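Local coordinates for abhydrolase domain-containing protein (Exiguobacterium antarcticum, PDB 5H3H) that probably hydrolyses carboxylic esters, and perhaps acts as a perhydrolase, as an esterase of the alpha/beta hydrolase fold, at residues K41-L44 against L45-Y49; T261-S264 against Y265-S269; E141-A144 against L145-D148. One frame throughout, in Å; residues are numbered along the deposited sequence.

Contact 1: K41-L44 against L45-Y49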
ATOM      1  N   LYS B  41     -20.283  20.809  -0.839  1.00 23.20           N
ATOM      2  CA  LYS B  41     -20.789  20.109   0.350  1.00 22.38           C
ATOM      3  C   LYS B  41     -22.304  20.234   0.434  1.00 21.29           C
ATOM      4  O   LYS B  41     -22.969  19.250   0.822  1.00 21.31           O
ATOM      5  CB  LYS B  41     -20.121  20.681   1.629  1.00 22.44           C
ATOM      6  CG  LYS B  41     -20.784  20.313   2.938  1.00 22.88           C
ATOM      7  CD  LYS B  41     -20.276  21.203   4.070  1.00 27.11           C
ATOM      8  CE  LYS B  41     -20.819  22.621   3.962  1.00 30.52           C
ATOM      9  NZ  LYS B  41     -20.328  23.531   5.031  1.00 28.02           N
ATOM     10  N   ASN B  42     -22.836  21.413   0.128  1.00 19.54           N
ATOM     11  CA  ASN B  42     -24.300  21.665   0.247  1.00 21.58           C
ATOM     12  C   ASN B  42     -25.040  20.666  -0.611  1.00 23.14           C
ATOM     13  O   ASN B  42     -26.001  20.042  -0.159  1.00 22.18           O
ATOM     14  CB  ASN B  42     -24.728  23.042  -0.189  1.00 22.22           C
ATOM     15  CG  ASN B  42     -24.195  24.146   0.689  1.00 24.98           C
ATOM     16  OD1 ASN B  42     -23.884  23.947   1.876  1.00 23.56           O
ATOM     17  ND2 ASN B  42     -24.113  25.343   0.109  1.00 22.34           N
ATOM     18  N   ARG B  43     -24.558  20.491  -1.836  1.00 24.75           N
ATOM     19  CA  ARG B  43     -25.164  19.499  -2.745  1.00 26.14           C
ATOM     20  C   ARG B  43     -24.942  18.058  -2.312  1.00 23.75           C
ATOM     21  O   ARG B  43     -25.894  17.272  -2.382  1.00 24.15           O
ATOM     22  CB  ARG B  43     -24.740  19.697  -4.207  1.00 33.33           C
ATOM     23  CG  ARG B  43     -25.598  18.931  -5.246  1.00 36.01           C
ATOM     24  CD  ARG B  43     -26.951  19.585  -5.549  1.00 37.50           C
ATOM     25  NE  ARG B  43     -26.785  21.023  -5.770  1.00 43.39           N
ATOM     26  CZ  ARG B  43     -27.768  21.930  -5.812  1.00 49.15           C
ATOM     27  NH1 ARG B  43     -29.061  21.556  -5.700  1.00 49.53           N
ATOM     28  NH2 ARG B  43     -27.464  23.236  -6.005  1.00 45.99           N
ATOM     29  N   LEU B  44     -23.747  17.653  -1.861  1.00 21.26           N
ATOM     30  CA  LEU B  44     -23.558  16.239  -1.400  1.00 22.27           C
ATOM     31  C   LEU B  44     -24.509  15.893  -0.275  1.00 23.73           C
ATOM     32  O   LEU B  44     -25.183  14.802  -0.256  1.00 26.45           O
ATOM     33  CB  LEU B  44     -22.118  15.977  -0.964  1.00 22.59           C
ATOM     34  CG  LEU B  44     -21.177  16.145  -2.161  1.00 24.29           C
ATOM     35  CD1 LEU B  44     -19.757  16.444  -1.728  1.00 26.22           C
ATOM     36  CD2 LEU B  44     -21.209  14.893  -3.020  1.00 23.57           C
ATOM     37  N   LEU B  45     -24.644  16.827   0.643  1.00 23.09           N
ATOM     38  CA  LEU B  45     -25.605  16.643   1.773  1.00 26.53           C
ATOM     39  C   LEU B  45     -27.077  16.537   1.313  1.00 27.05           C
ATOM     40  O   LEU B  45     -27.772  15.600   1.677  1.00 24.63           O
ATOM     41  CB  LEU B  45     -25.446  17.773   2.766  1.00 26.84           C
ATOM     42  CG  LEU B  45     -24.558  17.612   4.001  1.00 26.53           C
ATOM     43  CD1 LEU B  45     -23.630  16.440   4.165  1.00 28.39           C
ATOM     44  CD2 LEU B  45     -23.805  18.898   4.248  1.00 26.37           C
ATOM     45  N   GLU B  46     -27.566  17.424   0.455  1.00 25.71           N
ATOM     46  CA  GLU B  46     -28.942  17.184  -0.007  1.00 29.32           C
ATOM     47  C   GLU B  46     -29.111  15.878  -0.793  1.00 31.75           C
ATOM     48  O   GLU B  46     -30.152  15.273  -0.727  1.00 36.00           O
ATOM     49  CB  GLU B  46     -29.560  18.371  -0.698  1.00 34.15           C
ATOM     50  CG  GLU B  46     -29.246  18.607  -2.134  1.00 36.91           C
ATOM     51  CD  GLU B  46     -30.060  19.760  -2.679  1.00 40.60           C
ATOM     52  OE1 GLU B  46     -31.238  19.849  -2.302  1.00 50.69           O
ATOM     53  OE2 GLU B  46     -29.546  20.569  -3.469  1.00 39.30           O
ATOM     54  N   GLU B  47     -28.078  15.392  -1.475  1.00 30.73           N
ATOM     55  CA  GLU B  47     -28.209  14.128  -2.244  1.00 32.38           C
ATOM     56  C   GLU B  47     -28.002  12.915  -1.329  1.00 33.33           C
ATOM     57  O   GLU B  47     -28.001  11.779  -1.799  1.00 31.99           O
ATOM     58  CB  GLU B  47     -27.215  14.095  -3.400  1.00 32.16           C
ATOM     59  CG  GLU B  47     -27.294  15.295  -4.351  1.00 40.85           C
ATOM     60  CD  GLU B  47     -28.382  15.177  -5.380  1.00 42.98           C
ATOM     61  OE1 GLU B  47     -29.322  16.014  -5.401  1.00 44.46           O
ATOM     62  OE2 GLU B  47     -28.283  14.231  -6.158  1.00 48.16           O
ATOM     63  N   GLY B  48     -27.784  13.169  -0.036  1.00 31.67           N
ATOM     64  CA  GLY B  48     -27.746  12.147   0.994  1.00 32.32           C
ATOM     65  C   GLY B  48     -26.412  11.453   1.136  1.00 33.68           C
ATOM     66  O   GLY B  48     -26.383  10.289   1.544  1.00 35.60           O
ATOM     67  N   TYR B  49     -25.317  12.134   0.764  1.00 27.32           N
ATOM     68  CA  TYR B  49     -23.966  11.629   1.026  1.00 27.69           C
ATOM     69  C   TYR B  49     -23.396  12.245   2.308  1.00 26.32           C
ATOM     70  O   TYR B  49     -23.947  13.190   2.834  1.00 26.84           O
ATOM     71  CB  TYR B  49     -23.079  11.921  -0.199  1.00 29.97           C
ATOM     72  CG  TYR B  49     -23.536  11.034  -1.347  1.00 33.81           C
ATOM     73  CD1 TYR B  49     -22.987   9.757  -1.526  1.00 36.23           C
ATOM     74  CD2 TYR B  49     -24.579  11.423  -2.177  1.00 36.65           C
ATOM     75  CE1 TYR B  49     -23.441   8.904  -2.533  1.00 38.86           C
ATOM     76  CE2 TYR B  49     -25.054  10.591  -3.173  1.00 42.35           C
ATOM     77  CZ  TYR B  49     -24.484   9.338  -3.353  1.00 41.33           C
ATOM     78  OH  TYR B  49     -24.968   8.526  -4.356  1.00 51.50           O
TER

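Contact 2: T261-S264 against Y265-S269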
ATOM      1  N   THR B 261     -20.809  17.490 -11.851  1.00 29.58           N
ATOM      2  CA  THR B 261     -19.841  16.448 -12.229  1.00 29.80           C
ATOM      3  C   THR B 261     -19.357  15.602 -11.017  1.00 29.93           C
ATOM      4  O   THR B 261     -19.175  14.382 -11.101  1.00 27.12           O
ATOM      5  CB  THR B 261     -18.599  17.105 -12.891  1.00 31.30           C
ATOM      6  OG1 THR B 261     -19.007  17.932 -13.993  1.00 32.07           O
ATOM      7  CG2 THR B 261     -17.615  16.088 -13.410  1.00 32.65           C
ATOM      8  N   LEU B 262     -19.149  16.268  -9.889  1.00 28.73           N
ATOM      9  CA  LEU B 262     -18.593  15.619  -8.686  1.00 28.42           C
ATOM     10  C   LEU B 262     -19.672  14.663  -8.160  1.00 27.36           C
ATOM     11  O   LEU B 262     -19.444  13.497  -7.872  1.00 25.85           O
ATOM     12  CB  LEU B 262     -18.271  16.725  -7.687  1.00 30.79           C
ATOM     13  CG  LEU B 262     -17.242  16.567  -6.595  1.00 35.77           C
ATOM     14  CD1 LEU B 262     -17.467  17.679  -5.557  1.00 35.24           C
ATOM     15  CD2 LEU B 262     -17.271  15.200  -5.929  1.00 30.72           C
ATOM     16  N   VAL B 263     -20.894  15.168  -8.144  1.00 27.09           N
ATOM     17  CA  VAL B 263     -22.027  14.438  -7.647  1.00 29.86           C
ATOM     18  C   VAL B 263     -22.348  13.216  -8.469  1.00 30.65           C
ATOM     19  O   VAL B 263     -22.651  12.170  -7.910  1.00 26.43           O
ATOM     20  CB  VAL B 263     -23.273  15.360  -7.586  1.00 30.23           C
ATOM     21  CG1 VAL B 263     -24.562  14.554  -7.429  1.00 34.05           C
ATOM     22  CG2 VAL B 263     -23.088  16.370  -6.438  1.00 32.46           C
ATOM     23  N   SER B 264     -22.366  13.398  -9.787  1.00 32.90           N
ATOM     24  CA  SER B 264     -22.576  12.304 -10.706  1.00 34.24           C
ATOM     25  C   SER B 264     -21.550  11.203 -10.539  1.00 34.46           C
ATOM     26  O   SER B 264     -21.915  10.049 -10.538  1.00 32.23           O
ATOM     27  CB  SER B 264     -22.516  12.809 -12.157  1.00 37.73           C
ATOM     28  OG  SER B 264     -23.543  13.741 -12.426  1.00 37.64           O
ATOM     29  N   TYR B 265     -20.268  11.560 -10.441  1.00 29.40           N
ATOM     30  CA  TYR B 265     -19.213  10.584 -10.233  1.00 28.46           C
ATOM     31  C   TYR B 265     -19.294   9.877  -8.864  1.00 28.33           C
ATOM     32  O   TYR B 265     -19.042   8.675  -8.785  1.00 28.85           O
ATOM     33  CB  TYR B 265     -17.848  11.233 -10.404  1.00 27.03           C
ATOM     34  CG  TYR B 265     -16.693  10.303 -10.638  1.00 27.06           C
ATOM     35  CD1 TYR B 265     -16.590   9.539 -11.825  1.00 26.36           C
ATOM     36  CD2 TYR B 265     -15.691  10.175  -9.702  1.00 26.34           C
ATOM     37  CE1 TYR B 265     -15.505   8.702 -12.037  1.00 27.92           C
ATOM     38  CE2 TYR B 265     -14.622   9.329  -9.893  1.00 29.48           C
ATOM     39  CZ  TYR B 265     -14.504   8.590 -11.067  1.00 30.24           C
ATOM     40  OH  TYR B 265     -13.403   7.736 -11.231  1.00 32.56           O
ATOM     41  N   VAL B 266     -19.643  10.603  -7.803  1.00 30.42           N
ATOM     42  CA  VAL B 266     -19.900   9.935  -6.506  1.00 36.16           C
ATOM     43  C   VAL B 266     -21.027   8.903  -6.648  1.00 35.30           C
ATOM     44  O   VAL B 266     -20.875   7.786  -6.161  1.00 30.94           O
ATOM     45  CB  VAL B 266     -20.111  10.871  -5.266  1.00 37.76           C
ATOM     46  CG1 VAL B 266     -19.096  12.015  -5.233  1.00 41.01           C
ATOM     47  CG2 VAL B 266     -21.522  11.392  -5.127  1.00 43.13           C
ATOM     48  N   LYS B 267     -22.107   9.282  -7.356  1.00 36.60           N
ATOM     49  CA  LYS B 267     -23.220   8.346  -7.713  1.00 40.22           C
ATOM     50  C   LYS B 267     -22.784   7.124  -8.559  1.00 42.60           C
ATOM     51  O   LYS B 267     -23.210   6.013  -8.277  1.00 44.05           O
ATOM     52  CB  LYS B 267     -24.389   9.104  -8.408  1.00 40.04           C
ATOM     53  CG  LYS B 267     -25.275   9.931  -7.470  1.00 39.84           C
ATOM     54  CD  LYS B 267     -26.129  10.943  -8.225  1.00 40.78           C
ATOM     55  CE  LYS B 267     -27.286  11.491  -7.402  1.00 45.16           C
ATOM     56  NZ  LYS B 267     -28.510  10.597  -7.382  1.00 47.22           N
ATOM     57  N   SER B 268     -21.945   7.325  -9.592  1.00 40.47           N
ATOM     58  CA  SER B 268     -21.370   6.217 -10.352  1.00 40.58           C
ATOM     59  C   SER B 268     -20.028   6.498 -11.031  1.00 44.05           C
ATOM     60  O   SER B 268     -19.858   7.526 -11.685  1.00 36.91           O
ATOM     61  CB  SER B 268     -22.329   5.787 -11.448  1.00 45.09           C
ATOM     62  OG  SER B 268     -21.625   5.170 -12.517  1.00 46.37           O
ATOM     63  N   SER B 269     -19.142   5.502 -10.973  1.00 49.71           N
ATOM     64  CA  SER B 269     -17.804   5.562 -11.556  1.00 51.04           C
ATOM     65  C   SER B 269     -17.855   5.305 -13.059  1.00 51.87           C
ATOM     66  O   SER B 269     -17.226   6.012 -13.828  1.00 44.74           O
ATOM     67  CB  SER B 269     -16.900   4.518 -10.877  1.00 53.38           C
ATOM     68  OG  SER B 269     -17.193   3.199 -11.332  1.00 55.36           O
TER

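Contact 3: E141-A144 against L145-D148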
ATOM      1  N   GLU B 141      10.444  30.174  -8.215  1.00 35.93           N
ATOM      2  CA  GLU B 141       9.137  30.830  -8.012  1.00 34.93           C
ATOM      3  C   GLU B 141       8.436  30.464  -6.683  1.00 34.65           C
ATOM      4  O   GLU B 141       7.755  31.282  -6.122  1.00 29.92           O
ATOM      5  CB  GLU B 141       8.187  30.665  -9.194  1.00 37.86           C
ATOM      6  CG  GLU B 141       8.586  31.544 -10.383  1.00 37.17           C
ATOM      7  CD  GLU B 141       8.050  31.103 -11.741  1.00 40.16           C
ATOM      8  OE1 GLU B 141       8.017  31.949 -12.666  1.00 44.35           O
ATOM      9  OE2 GLU B 141       7.706  29.932 -11.931  1.00 34.16           O
ATOM     10  N   VAL B 142       8.601  29.253  -6.188  1.00 29.58           N
ATOM     11  CA  VAL B 142       7.935  28.886  -4.929  1.00 30.44           C
ATOM     12  C   VAL B 142       8.701  29.428  -3.722  1.00 29.76           C
ATOM     13  O   VAL B 142       8.103  29.854  -2.712  1.00 27.15           O
ATOM     14  CB  VAL B 142       7.662  27.353  -4.807  1.00 30.71           C
ATOM     15  CG1 VAL B 142       6.705  26.848  -5.889  1.00 28.00           C
ATOM     16  CG2 VAL B 142       8.933  26.565  -4.920  1.00 33.43           C
ATOM     17  N   ASP B 143      10.027  29.409  -3.807  1.00 31.30           N
ATOM     18  CA  ASP B 143      10.859  30.151  -2.847  1.00 34.16           C
ATOM     19  C   ASP B 143      10.465  31.627  -2.740  1.00 29.66           C
ATOM     20  O   ASP B 143      10.399  32.137  -1.638  1.00 32.08           O
ATOM     21  CB  ASP B 143      12.352  30.029  -3.171  1.00 38.17           C
ATOM     22  CG  ASP B 143      12.919  28.639  -2.858  1.00 44.52           C
ATOM     23  OD1 ASP B 143      12.500  27.997  -1.854  1.00 45.68           O
ATOM     24  OD2 ASP B 143      13.820  28.194  -3.609  1.00 44.64           O
ATOM     25  N   ALA B 144      10.124  32.248  -3.864  1.00 28.71           N
ATOM     26  CA  ALA B 144       9.598  33.614  -3.887  1.00 30.86           C
ATOM     27  C   ALA B 144       8.312  33.761  -3.063  1.00 34.52           C
ATOM     28  O   ALA B 144       8.183  34.719  -2.305  1.00 30.19           O
ATOM     29  CB  ALA B 144       9.349  34.096  -5.314  1.00 32.34           C
ATOM     30  N   LEU B 145       7.368  32.821  -3.207  1.00 32.03           N
ATOM     31  CA  LEU B 145       6.184  32.814  -2.358  1.00 30.52           C
ATOM     32  C   LEU B 145       6.473  32.622  -0.878  1.00 30.59           C
ATOM     33  O   LEU B 145       5.847  33.276  -0.006  1.00 28.09           O
ATOM     34  CB  LEU B 145       5.203  31.729  -2.803  1.00 33.83           C
ATOM     35  CG  LEU B 145       4.381  31.969  -4.046  1.00 32.48           C
ATOM     36  CD1 LEU B 145       3.516  30.757  -4.308  1.00 34.34           C
ATOM     37  CD2 LEU B 145       3.530  33.206  -3.970  1.00 32.68           C
ATOM     38  N   ILE B 146       7.393  31.715  -0.582  1.00 25.86           N
ATOM     39  CA  ILE B 146       7.795  31.466   0.790  1.00 25.84           C
ATOM     40  C   ILE B 146       8.416  32.735   1.432  1.00 25.68           C
ATOM     41  O   ILE B 146       8.084  33.107   2.565  1.00 27.14           O
ATOM     42  CB  ILE B 146       8.743  30.284   0.854  1.00 26.08           C
ATOM     43  CG1 ILE B 146       8.001  28.971   0.480  1.00 26.62           C
ATOM     44  CG2 ILE B 146       9.358  30.143   2.235  1.00 23.74           C
ATOM     45  CD1 ILE B 146       8.938  27.927  -0.062  1.00 28.87           C
ATOM     46  N   GLU B 147       9.226  33.421   0.652  1.00 29.65           N
ATOM     47  CA  GLU B 147       9.916  34.644   1.097  1.00 32.92           C
ATOM     48  C   GLU B 147       8.897  35.700   1.409  1.00 27.87           C
ATOM     49  O   GLU B 147       8.987  36.318   2.455  1.00 29.87           O
ATOM     50  CB  GLU B 147      10.929  35.152   0.050  1.00 45.22           C
ATOM     51  CG  GLU B 147      10.654  36.500  -0.669  1.00 48.01           C
ATOM     52  CD  GLU B 147      11.180  36.473  -2.083  1.00 57.27           C
ATOM     53  OE1 GLU B 147      10.379  36.788  -2.987  1.00 57.19           O
ATOM     54  OE2 GLU B 147      12.370  36.086  -2.289  1.00 59.53           O
ATOM     55  N   ASP B 148       7.926  35.852   0.508  1.00 27.97           N
ATOM     56  CA  ASP B 148       6.796  36.778   0.676  1.00 30.06           C
ATOM     57  C   ASP B 148       5.935  36.424   1.915  1.00 30.26           C
ATOM     58  O   ASP B 148       5.577  37.322   2.676  1.00 25.74           O
ATOM     59  CB  ASP B 148       5.958  36.817  -0.591  1.00 32.01           C
ATOM     60  CG  ASP B 148       6.659  37.552  -1.739  1.00 36.86           C
ATOM     61  OD1 ASP B 148       7.677  38.237  -1.454  1.00 34.58           O
ATOM     62  OD2 ASP B 148       6.198  37.433  -2.905  1.00 39.49           O
TER

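Contact 1: K41-L44 against L45-Y49
The carbonyl oxygen L44 O is where the chain turns off helix 38-46, and residues after the turn gather round it. Y49 N donates to L44 O over 2.9 Å in a fairly straight bond (162° at the hydrogen), while the Y49 ring presents its edge to the same oxygen. G48 N bonds to L45 O at 3.0 Å. These two bonds, with G48 at positive phi, tie off the last turn, and the regular helical bonds leading into the turn run from L45 N to K41 O, E46 N to N42 O and E47 N to R43 O. On the side facing helix 255-267, R43 and E46 run alongside each other and form a salt bridge, NH1 to OE2 at a short 2.5 Å, guanidinium and carboxylate planes turned 32° from each other and OE2 coming in obliquely. E46 reaches the arginine because its CG lies between the backbone N and the carbonyl carbon (chi1 82°), and R43 folds at chi2 and chi3 to meet it. R43 NE pairs with E260 as well, so the guanidinium is shared by two carboxylates and is probably held against turning. On another side K41 and L45 lie next to each other, CG to CD2 at 3.6 Å, both resting on I18 and Y51. L44 packs inward on V24 and M26, and its CB lies 4.2 Å from Y49 CB. The arrangement is a Schellman motif, here ending the helix of the beta-alpha-beta unit made by strand 23-27, helix 38-46 and strand 50-54 of the alpha/beta hydrolase fold.

Contact 2: T261-S264 against Y265-S269
V266 N bonds to L262 O at 2.9 Å, and S268 N to S264 O at the same distance. With Y265 N on T261 O and K267 N on V263 O they make the unbroken i to i+4 pattern of an alpha helix, here the final turns of helix 255-267, which packs against the sheet of an alpha/beta hydrolase fold. Two hydroxyls also turn back to the helix backbone: T261 OG1 bonds to K257 O, and S264 OG to E260 O. K116 meets the Y265 ring in a cation-pi contact, and its NZ bonds to Y265 O.

The packing centres on V266, whose two methyls straddle the preceding turn. CG1, anti to the carbonyl carbon (chi1 -44°), lies 3.0 Å from L262 O and 3.7 Å from L262 CD2, whereas CG2 sits 3.1 Å from V263 O, so both methyls are pressed tightly against carbonyl oxygens. A glycine here would probably leave L262 CD2 without its methyl neighbour and open a gap towards L44 and Y49, which V266 also touches. One residue further on, the aliphatic part of K267 runs beside V263 in the same direction, with V263 CG1 4.0 Å from K267 CD.

Contact 3: E141-A144 against L145-D148
Helix 139-149 belongs to the helical segment between strands 114-120 and 211-217, the place where alpha/beta hydrolases commonly carry a cap over the active site, and V142 and I146 form its inward side. I146 N bonds to V142 O at 2.9 Å, and the I146 side chain packs against that oxygen, CG1 3.3 Å and CD1 3.4 Å from V142 O. The next bonds are E147 N to D143 O and D148 N to A144 O, whereas L145 N to E141 O, at 3.3 Å, is weak. D143 and I146 run side by side, OD1 4.0 Å from CD1, while the same oxygen makes a salt bridge with R197. On another side E147 bends at chi2, and OE1 comes within 3.1 Å of A144 O, while D148 OD2 is 3.4 Å from it. Since a carboxylate and a carbonyl are both acceptors, these approaches would tend to repel rather than bind. The side chain of L145 is about 7 Å from the bound ethaneperoxoic acid. Among the helix's neighbours, I146 packs on I190, A193 and I194 of helix 186-198, V142 meets the pocket residue F127 in a loop, and L145 and D148 both touch M156 of helix 153-164.

How the contacts relate
Along the chain the order is contact 1, contact 3, contact 2, yet in space contacts 1 and 2 are the neighbours. Their centres lie about 12 Å apart, and helix 38-46 and the turn after it pack on helix 255-267, E47 OE2 reaching to 3.2 Å from K267 CE and R43 CG to 3.8 Å from V263 CG2. An early and a late helix thus meet beside the central sheet, bringing the last modelled turns of the chain back to its opening third. Contact 3 lies on the opposite side of the chain's centre, about 37 Å from either of the others between centres. It belongs to the helices near the ligand pocket, probably part of a cap, so the three contacts sample the sheet-flanking helices and, on the far side, the likely cap.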